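Local coordinates for protein K7 (Vaccinia virus WR, PDB 3JRV) that binds the host RNA helicase DDX3 to prevent IRF3 activation, and binds TRAF6 and IRAK2 to prevent NF-kappa-B activation, blunting innate immunity, at residues F60-Y68 against E96-K107; D84-V92 against S124-M132. All coordinates share one frame; numbering follows the deposited sequence.

Interaction 1: F60-Y68 against E96-K107; sequences FDDVAIRYY and ESLFATIGICAK
In the all-helical, Bcl-2-like fold of K7, helix 60-68 lies across the long helix 95-114, and the two meet most closely at A64 and A100, with D61 and G103 the next close pair. The short segments cross at -110°, with their axes 7.2 Å apart. At A64 and A100 the CA atoms come within 3.9 Å, and G103, with no side chain, lets the backbones meet directly: its CA lies 3.5 Å from F60 O in a CA-H...O contact. A100 is a knob in a hole formed by V63, A64, Y67 and Y68, its CB 3.7 Å from Y67 CG.

At one end, F60 and F99 form an offset stack, centroids 4.2 Å apart and planes only 11° from parallel. F99 CB also sits over the F60 face as a CH-pi contact, while I102 CG2 comes to the edge of the F60 ring near its plane. At the other end, Y67 has CG anti to the backbone N (chi1 -173°), which carries the ring past A100 to S97; there S97 OG and Y67 OH are 3.4 Å apart, at best a weak bond. E96 CG, anti to its own N, lies 3.7 Å from Y67 CD1, and the extended chain beyond it brings CD to the edge of the Y67 ring, near its plane. Y68 meets I104 at about a right angle, its CE2 against I104 CG1. D61 OD1 lies near A106 CB, but the carboxylate's salt bridge is with R37 of helix 26-42.

Helix 134-148 continues the aromatic end, with L140 touching both F60 and F99 and F143 meeting the F99 ring. I73 of helix 70-80 packs on I65, Y68 and I104, and helix 26-42 reaches A106 through Y33, I34 and R37.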
loop_
_atom_site.group_PDB
_atom_site.type_symbol
_atom_site.label_atom_id
_atom_site.label_comp_id
_atom_site.label_asym_id
_atom_site.label_seq_id
_atom_site.Cartn_x
_atom_site.Cartn_y
_atom_site.Cartn_z
ATOM N N PHE A 60 6.665 -3.051 5.596
ATOM C CA PHE A 60 5.465 -3.898 5.756
ATOM C C PHE A 60 5.516 -5.061 4.741
ATOM O O PHE A 60 4.803 -6.052 4.925
ATOM C CB PHE A 60 4.165 -3.127 5.582
ATOM C CG PHE A 60 3.908 -2.091 6.663
ATOM C CD1 PHE A 60 4.704 -2.034 7.819
ATOM C CD2 PHE A 60 2.881 -1.179 6.479
ATOM C CE1 PHE A 60 4.447 -1.086 8.842
ATOM C CE2 PHE A 60 2.617 -0.191 7.433
ATOM C CZ PHE A 60 3.397 -0.167 8.644
ATOM N N ASP A 61 6.390 -4.975 3.739
ATOM C CA ASP A 61 6.625 -6.146 2.874
ATOM C C ASP A 61 7.068 -7.350 3.749
ATOM O O ASP A 61 6.586 -8.476 3.541
ATOM C CB ASP A 61 7.698 -5.869 1.808
ATOM C CG ASP A 61 7.245 -4.870 0.710
ATOM O OD1 ASP A 61 6.159 -4.248 0.790
ATOM O OD2 ASP A 61 8.009 -4.765 -0.282
ATOM N N ASP A 62 8.026 -7.115 4.650
ATOM C CA ASP A 62 8.545 -8.138 5.566
ATOM C C ASP A 62 7.460 -8.596 6.514
ATOM O O ASP A 62 7.440 -9.769 6.882
ATOM C CB ASP A 62 9.699 -7.635 6.437
ATOM C CG ASP A 62 10.953 -7.336 5.654
ATOM O OD1 ASP A 62 11.006 -7.716 4.458
ATOM O OD2 ASP A 62 11.865 -6.659 6.231
ATOM N N VAL A 63 6.598 -7.675 6.951
ATOM C CA VAL A 63 5.516 -8.075 7.860
ATOM C C VAL A 63 4.584 -9.040 7.157
ATOM O O VAL A 63 4.162 -10.045 7.736
ATOM C CB VAL A 63 4.674 -6.874 8.376
ATOM C CG1 VAL A 63 3.432 -7.383 9.160
ATOM C CG2 VAL A 63 5.545 -5.895 9.188
ATOM N N ALA A 64 4.295 -8.768 5.884
ATOM C CA ALA A 64 3.429 -9.662 5.109
ATOM C C ALA A 64 4.075 -11.027 4.948
ATOM O O ALA A 64 3.405 -12.066 5.104
ATOM C CB ALA A 64 3.110 -9.054 3.738
ATOM N N ILE A 65 5.378 -11.040 4.669
ATOM C CA ILE A 65 6.095 -12.321 4.573
ATOM C C ILE A 65 6.080 -13.111 5.885
ATOM O O ILE A 65 5.798 -14.336 5.902
ATOM C CB ILE A 65 7.552 -12.105 4.124
ATOM C CG1 ILE A 65 7.591 -11.621 2.683
ATOM C CG2 ILE A 65 8.393 -13.406 4.339
ATOM C CD1 ILE A 65 8.992 -11.039 2.319
ATOM N N ARG A 66 6.356 -12.429 6.995
ATOM C CA ARG A 66 6.257 -13.085 8.309
ATOM C C ARG A 66 4.868 -13.664 8.536
ATOM O O ARG A 66 4.746 -14.759 9.117
ATOM C CB ARG A 66 6.559 -12.107 9.444
ATOM C CG ARG A 66 7.996 -11.874 9.823
ATOM C CD ARG A 66 8.087 -10.859 10.993
ATOM N NE ARG A 66 9.271 -10.021 10.842
ATOM C CZ ARG A 66 9.288 -8.761 10.411
ATOM N NH1 ARG A 66 8.164 -8.063 10.258
ATOM N NH2 ARG A 66 10.460 -8.155 10.243
ATOM N N TYR A 67 3.827 -12.931 8.124
ATOM C CA TYR A 67 2.424 -13.214 8.510
ATOM C C TYR A 67 1.891 -14.379 7.675
ATOM O O TYR A 67 1.251 -15.298 8.216
ATOM C CB TYR A 67 1.576 -11.957 8.265
ATOM C CG TYR A 67 0.129 -12.011 8.752
ATOM C CD1 TYR A 67 -0.166 -11.856 10.092
ATOM C CD2 TYR A 67 -0.912 -12.268 7.872
ATOM C CE1 TYR A 67 -1.492 -11.923 10.545
ATOM C CE2 TYR A 67 -2.238 -12.294 8.300
ATOM C CZ TYR A 67 -2.516 -12.145 9.636
ATOM O OH TYR A 67 -3.836 -12.159 10.041
ATOM N N TYR A 68 2.180 -14.346 6.367
ATOM C CA TYR A 68 1.582 -15.257 5.374
ATOM C C TYR A 68 2.544 -16.358 4.925
ATOM O O TYR A 68 2.092 -17.470 4.591
ATOM C CB TYR A 68 1.142 -14.473 4.137
ATOM C CG TYR A 68 -0.149 -13.714 4.340
ATOM C CD1 TYR A 68 -1.306 -14.404 4.718
ATOM C CD2 TYR A 68 -0.193 -12.324 4.230
ATOM C CE1 TYR A 68 -2.483 -13.743 4.935
ATOM C CE2 TYR A 68 -1.394 -11.640 4.441
ATOM C CZ TYR A 68 -2.527 -12.373 4.777
ATOM O OH TYR A 68 -3.742 -11.771 4.995
ATOM N N GLU A 96 -0.879 -6.380 13.314
ATOM C CA GLU A 96 -0.061 -7.225 12.446
ATOM C C GLU A 96 -0.817 -7.515 11.145
ATOM O O GLU A 96 -0.222 -7.446 10.049
ATOM C CB GLU A 96 0.342 -8.560 13.085
ATOM C CG GLU A 96 1.400 -9.317 12.245
ATOM C CD GLU A 96 1.897 -10.644 12.897
ATOM O OE1 GLU A 96 1.225 -11.131 13.845
ATOM O OE2 GLU A 96 2.936 -11.215 12.445
ATOM N N SER A 97 -2.103 -7.828 11.267
ATOM C CA SER A 97 -2.938 -8.108 10.097
ATOM C C SER A 97 -3.034 -6.863 9.204
ATOM O O SER A 97 -2.971 -6.958 7.968
ATOM C CB SER A 97 -4.340 -8.580 10.520
ATOM O OG SER A 97 -5.027 -9.007 9.372
ATOM N N LEU A 98 -3.154 -5.688 9.824
ATOM C CA LEU A 98 -3.275 -4.454 9.055
ATOM C C LEU A 98 -1.978 -4.248 8.246
ATOM O O LEU A 98 -2.028 -3.911 7.033
ATOM C CB LEU A 98 -3.532 -3.280 10.017
ATOM C CG LEU A 98 -3.472 -1.871 9.375
ATOM C CD1 LEU A 98 -4.596 -1.759 8.316
ATOM C CD2 LEU A 98 -3.661 -0.826 10.498
ATOM N N PHE A 99 -0.832 -4.328 8.927
ATOM C CA PHE A 99 0.460 -4.074 8.257
ATOM C C PHE A 99 0.729 -5.122 7.190
ATOM O O PHE A 99 1.246 -4.795 6.114
ATOM C CB PHE A 99 1.651 -3.949 9.217
ATOM C CG PHE A 99 1.550 -2.816 10.208
ATOM C CD1 PHE A 99 0.534 -1.869 10.130
ATOM C CD2 PHE A 99 2.533 -2.684 11.189
ATOM C CE1 PHE A 99 0.462 -0.792 11.087
ATOM C CE2 PHE A 99 2.477 -1.623 12.158
ATOM C CZ PHE A 99 1.462 -0.670 12.072
ATOM N N ALA A 100 0.389 -6.384 7.471
ATOM C CA ALA A 100 0.522 -7.448 6.451
ATOM C C ALA A 100 -0.339 -7.134 5.244
ATOM O O ALA A 100 0.067 -7.394 4.105
ATOM C CB ALA A 100 0.109 -8.778 7.038
ATOM N N THR A 101 -1.529 -6.588 5.465
ATOM C CA THR A 101 -2.474 -6.356 4.359
ATOM C C THR A 101 -1.939 -5.205 3.498
ATOM O O THR A 101 -1.983 -5.269 2.269
ATOM C CB THR A 101 -3.889 -6.011 4.877
ATOM O OG1 THR A 101 -4.377 -7.119 5.638
ATOM C CG2 THR A 101 -4.919 -5.733 3.742
ATOM N N ILE A 102 -1.451 -4.136 4.129
ATOM C CA ILE A 102 -0.798 -3.076 3.350
ATOM C C ILE A 102 0.394 -3.631 2.560
ATOM O O ILE A 102 0.584 -3.271 1.377
ATOM C CB ILE A 102 -0.372 -1.895 4.293
ATOM C CG1 ILE A 102 -1.643 -1.287 4.890
ATOM C CG2 ILE A 102 0.473 -0.868 3.514
ATOM C CD1 ILE A 102 -1.343 -0.360 6.074
ATOM N N GLY A 103 1.229 -4.446 3.214
ATOM C CA GLY A 103 2.354 -5.129 2.561
ATOM C C GLY A 103 1.888 -5.927 1.349
ATOM O O GLY A 103 2.578 -5.905 0.300
ATOM N N ILE A 104 0.794 -6.681 1.497
ATOM C CA ILE A 104 0.262 -7.513 0.401
ATOM C C ILE A 104 -0.210 -6.652 -0.744
ATOM O O ILE A 104 0.066 -6.968 -1.905
ATOM C CB ILE A 104 -0.893 -8.495 0.902
ATOM C CG1 ILE A 104 -0.242 -9.598 1.713
ATOM C CG2 ILE A 104 -1.700 -9.014 -0.307
ATOM C CD1 ILE A 104 0.308 -10.707 0.827
ATOM N N CYS A 105 -0.910 -5.559 -0.420
ATOM C CA CYS A 105 -1.361 -4.654 -1.478
ATOM C C CYS A 105 -0.147 -4.125 -2.245
ATOM O O CYS A 105 -0.204 -4.026 -3.487
ATOM C CB CYS A 105 -2.174 -3.498 -0.907
ATOM S SG CYS A 105 -3.793 -4.012 -0.360
ATOM N N ALA A 106 0.922 -3.756 -1.532
ATOM C CA ALA A 106 2.135 -3.238 -2.206
ATOM C C ALA A 106 2.743 -4.334 -3.081
ATOM O O ALA A 106 3.223 -4.059 -4.194
ATOM C CB ALA A 106 3.163 -2.773 -1.187
ATOM N N LYS A 107 2.807 -5.562 -2.562
ATOM C CA LYS A 107 3.363 -6.662 -3.371
ATOM C C LYS A 107 2.550 -6.852 -4.631
ATOM O O LYS A 107 3.135 -7.165 -5.694
ATOM C CB LYS A 107 3.481 -7.962 -2.564
ATOM C CG LYS A 107 4.598 -7.864 -1.529
ATOM C CD LYS A 107 5.997 -8.098 -2.098
ATOM C CE LYS A 107 6.489 -9.518 -1.812
ATOM N NZ LYS A 107 7.957 -9.536 -1.498
#

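Interaction 2: D84-V92 against S124-M132; sequences DHYINFTKV and SLGNITDLM
F89 fills the tight part of this contact, its ring lying against the turn that leads into helix 128-131. F89 CD2 comes 3.2 Å from N127 O, which lies at the ring edge near its plane, and F89 CZ is 3.5 Å from L125 O. G126 adopts backbone angles that call for glycine, and F89 CE2 approaches to 3.7 Å from G126 C. F89 CB packs on L131 CB; L131 CG is anti to its backbone N (chi1 -177°), sending CD1 to V92 CB, 3.8 Å away.

The outer side is looser. T90 CG2 lies against D130 CG, while N88 OD1 closes an Asx turn by accepting from T90 N and also takes the T90 hydroxyl. The exposed H85 ring meets the S124 and L125 carbonyl oxygens obliquely, H85 NE2 3.3 Å from S124 O. A water donates to I87 O and L125 O, bridging the segments over the F89 ring face.

F89 and L125 each pack on an aromatic side chain of the bound DDX3 peptide, which hydrogen-bonds to L125, G126, I128 and T129. Within K7, F89 and V92 pack on T101 of helix 95-114, and N136 of helix 134-148 bonds to V92 O and L131 O.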
loop_
_atom_site.group_PDB
_atom_site.type_symbol
_atom_site.label_atom_id
_atom_site.label_comp_id
_atom_site.label_asym_id
_atom_site.label_seq_id
_atom_site.Cartn_x
_atom_site.Cartn_y
_atom_site.Cartn_z
ATOM N N ASP A 84 -10.249 -12.843 -7.487
ATOM C CA ASP A 84 -10.553 -13.302 -6.140
ATOM C C ASP A 84 -9.878 -12.384 -5.125
ATOM O O ASP A 84 -8.670 -12.163 -5.199
ATOM N N HIS A 85 -10.660 -11.824 -4.203
ATOM C CA HIS A 85 -10.112 -11.048 -3.088
ATOM C C HIS A 85 -9.858 -11.967 -1.893
ATOM O O HIS A 85 -10.742 -12.150 -1.035
ATOM C CB HIS A 85 -11.078 -9.931 -2.694
ATOM C CG HIS A 85 -11.272 -8.897 -3.759
ATOM N ND1 HIS A 85 -11.027 -9.148 -5.095
ATOM C CD2 HIS A 85 -11.701 -7.615 -3.688
ATOM C CE1 HIS A 85 -11.272 -8.056 -5.797
ATOM N NE2 HIS A 85 -11.683 -7.111 -4.967
ATOM N N TYR A 86 -8.673 -12.579 -1.876
ATOM C CA TYR A 86 -8.242 -13.464 -0.786
ATOM C C TYR A 86 -8.458 -12.805 0.584
ATOM O O TYR A 86 -8.951 -13.446 1.525
ATOM N N ILE A 87 -8.059 -11.537 0.698
ATOM C CA ILE A 87 -8.186 -10.787 1.951
ATOM C C ILE A 87 -9.440 -9.918 1.929
ATOM O O ILE A 87 -9.663 -9.120 1.002
ATOM C CB ILE A 87 -6.956 -9.873 2.195
ATOM N N ASN A 88 -10.290 -10.122 2.927
ATOM C CA ASN A 88 -11.495 -9.325 3.057
ATOM C C ASN A 88 -11.106 -8.120 3.924
ATOM O O ASN A 88 -10.786 -8.289 5.101
ATOM C CB ASN A 88 -12.576 -10.160 3.764
ATOM C CG ASN A 88 -13.918 -9.453 3.834
ATOM O OD1 ASN A 88 -13.984 -8.237 3.994
ATOM N ND2 ASN A 88 -15.007 -10.223 3.766
ATOM N N PHE A 89 -11.042 -6.922 3.342
ATOM C CA PHE A 89 -10.585 -5.787 4.138
ATOM C C PHE A 89 -11.431 -5.527 5.383
ATOM O O PHE A 89 -10.893 -4.993 6.372
ATOM C CB PHE A 89 -10.519 -4.492 3.328
ATOM C CG PHE A 89 -9.520 -4.500 2.199
ATOM C CD1 PHE A 89 -8.431 -5.342 2.182
ATOM C CD2 PHE A 89 -9.641 -3.547 1.196
ATOM C CE1 PHE A 89 -7.447 -5.219 1.203
ATOM C CE2 PHE A 89 -8.710 -3.471 0.175
ATOM C CZ PHE A 89 -7.613 -4.300 0.187
ATOM N N THR A 90 -12.697 -5.959 5.373
ATOM C CA THR A 90 -13.585 -5.677 6.513
ATOM C C THR A 90 -13.280 -6.574 7.705
ATOM O O THR A 90 -13.819 -6.346 8.784
ATOM C CB THR A 90 -15.099 -5.865 6.217
ATOM O OG1 THR A 90 -15.360 -7.254 5.940
ATOM C CG2 THR A 90 -15.567 -4.983 5.052
ATOM N N LYS A 91 -12.394 -7.549 7.534
ATOM C CA LYS A 91 -12.059 -8.484 8.610
ATOM C C LYS A 91 -10.680 -8.231 9.224
ATOM O O LYS A 91 -10.162 -9.042 10.015
ATOM C CB LYS A 91 -12.206 -9.941 8.131
ATOM C CG LYS A 91 -13.541 -10.184 7.443
ATOM C CD LYS A 91 -14.699 -10.258 8.441
ATOM C CE LYS A 91 -16.070 -10.564 7.798
ATOM N NZ LYS A 91 -16.100 -11.785 6.944
ATOM N N VAL A 92 -10.094 -7.084 8.880
ATOM C CA VAL A 92 -8.730 -6.768 9.320
ATOM C C VAL A 92 -8.813 -5.823 10.517
ATOM O O VAL A 92 -9.239 -4.667 10.393
ATOM C CB VAL A 92 -7.908 -6.087 8.171
ATOM C CG1 VAL A 92 -6.556 -5.641 8.706
ATOM C CG2 VAL A 92 -7.679 -7.089 7.033
ATOM N N SER A 124 -9.379 -1.899 -8.343
ATOM C CA SER A 124 -9.666 -3.322 -8.261
ATOM C C SER A 124 -9.374 -4.021 -6.943
ATOM O O SER A 124 -9.769 -5.176 -6.775
ATOM C CB SER A 124 -9.010 -4.067 -9.425
ATOM O OG SER A 124 -7.636 -4.198 -9.186
ATOM N N LEU A 125 -8.707 -3.346 -5.990
ATOM C CA LEU A 125 -8.170 -4.074 -4.813
ATOM C C LEU A 125 -9.223 -4.288 -3.731
ATOM O O LEU A 125 -9.069 -5.180 -2.901
ATOM C CB LEU A 125 -7.010 -3.324 -4.168
ATOM C CG LEU A 125 -5.659 -3.350 -4.902
ATOM C CD1 LEU A 125 -4.663 -2.480 -4.137
ATOM C CD2 LEU A 125 -5.098 -4.767 -5.055
ATOM N N GLY A 126 -10.304 -3.515 -3.793
ATOM C CA GLY A 126 -11.277 -3.416 -2.696
ATOM C C GLY A 126 -11.277 -2.013 -2.115
ATOM O O GLY A 126 -10.574 -1.132 -2.609
ATOM N N ASN A 127 -12.092 -1.793 -1.088
ATOM C CA ASN A 127 -12.368 -0.436 -0.589
ATOM C C ASN A 127 -11.370 -0.066 0.482
ATOM O O ASN A 127 -11.272 -0.764 1.510
ATOM C CB ASN A 127 -13.774 -0.366 0.015
ATOM C CG ASN A 127 -14.885 -0.693 -0.969
ATOM O OD1 ASN A 127 -15.887 -1.317 -0.587
ATOM N ND2 ASN A 127 -14.779 -0.213 -2.189
ATOM N N ILE A 128 -10.563 0.966 0.221
ATOM C CA ILE A 128 -9.631 1.429 1.238
ATOM C C ILE A 128 -10.369 1.822 2.505
ATOM O O ILE A 128 -9.823 1.679 3.601
ATOM C CB ILE A 128 -8.710 2.528 0.737
ATOM C CG1 ILE A 128 -7.439 2.586 1.602
ATOM C CG2 ILE A 128 -9.431 3.870 0.638
ATOM C CD1 ILE A 128 -6.405 3.517 0.996
ATOM N N THR A 129 -11.583 2.333 2.359
ATOM C CA THR A 129 -12.330 2.775 3.559
ATOM C C THR A 129 -12.793 1.571 4.401
ATOM O O THR A 129 -13.044 1.691 5.616
ATOM C CB THR A 129 -13.513 3.693 3.236
ATOM O OG1 THR A 129 -14.396 3.061 2.301
ATOM C CG2 THR A 129 -13.042 4.987 2.674
ATOM N N ASP A 130 -12.864 0.394 3.792
ATOM C CA ASP A 130 -13.155 -0.829 4.566
ATOM C C ASP A 130 -11.937 -1.219 5.423
ATOM O O ASP A 130 -12.076 -1.691 6.558
ATOM C CB ASP A 130 -13.540 -2.013 3.656
ATOM C CG ASP A 130 -14.962 -1.932 3.106
ATOM O OD1 ASP A 130 -15.786 -1.139 3.618
ATOM O OD2 ASP A 130 -15.247 -2.687 2.133
ATOM N N LEU A 131 -10.739 -1.007 4.888
ATOM C CA LEU A 131 -9.501 -1.365 5.559
ATOM C C LEU A 131 -9.182 -0.334 6.629
ATOM O O LEU A 131 -8.839 -0.695 7.788
ATOM C CB LEU A 131 -8.349 -1.409 4.543
ATOM C CG LEU A 131 -6.990 -1.850 5.105
ATOM C CD1 LEU A 131 -7.037 -3.254 5.741
ATOM C CD2 LEU A 131 -5.911 -1.810 4.038
HETATM N N MSE A 132 -9.294 0.939 6.257
HETATM C CA MSE A 132 -8.795 2.014 7.117
HETATM C C MSE A 132 -9.953 2.541 7.961
HETATM O O MSE A 132 -10.362 3.697 7.846
HETATM C CB MSE A 132 -8.159 3.140 6.276
HETATM C CG MSE A 132 -6.877 2.695 5.507
HETATM SE SE MSE A 132 -5.495 1.569 6.409
HETATM C CE MSE A 132 -5.077 2.761 7.873
HETATM O O HOH W 1 -10.183 -6.982 -0.986
#

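Overall arrangement
From the N terminus, helix 60-68 comes first, then helix 70-80 and the loop 84-92, before helix 95-114 returns to close interaction 1. Interaction 2 closes later, when 124-132 comes back to that loop after helix 95-114 has passed. The segments alternate along the chain, so the two closures cross and neither nests in the other. Their centres are 13 Å apart, and they meet on helix 95-114: L98 CA lies 3.5 Å from V92 CG1, and T101 CG2 is 3.6 Å from F89 CE1. Helix 95-114 thus carries helix 60-68 and also supports loop 84-92, which together with the 124-132 segment contacts the DDX3 peptide.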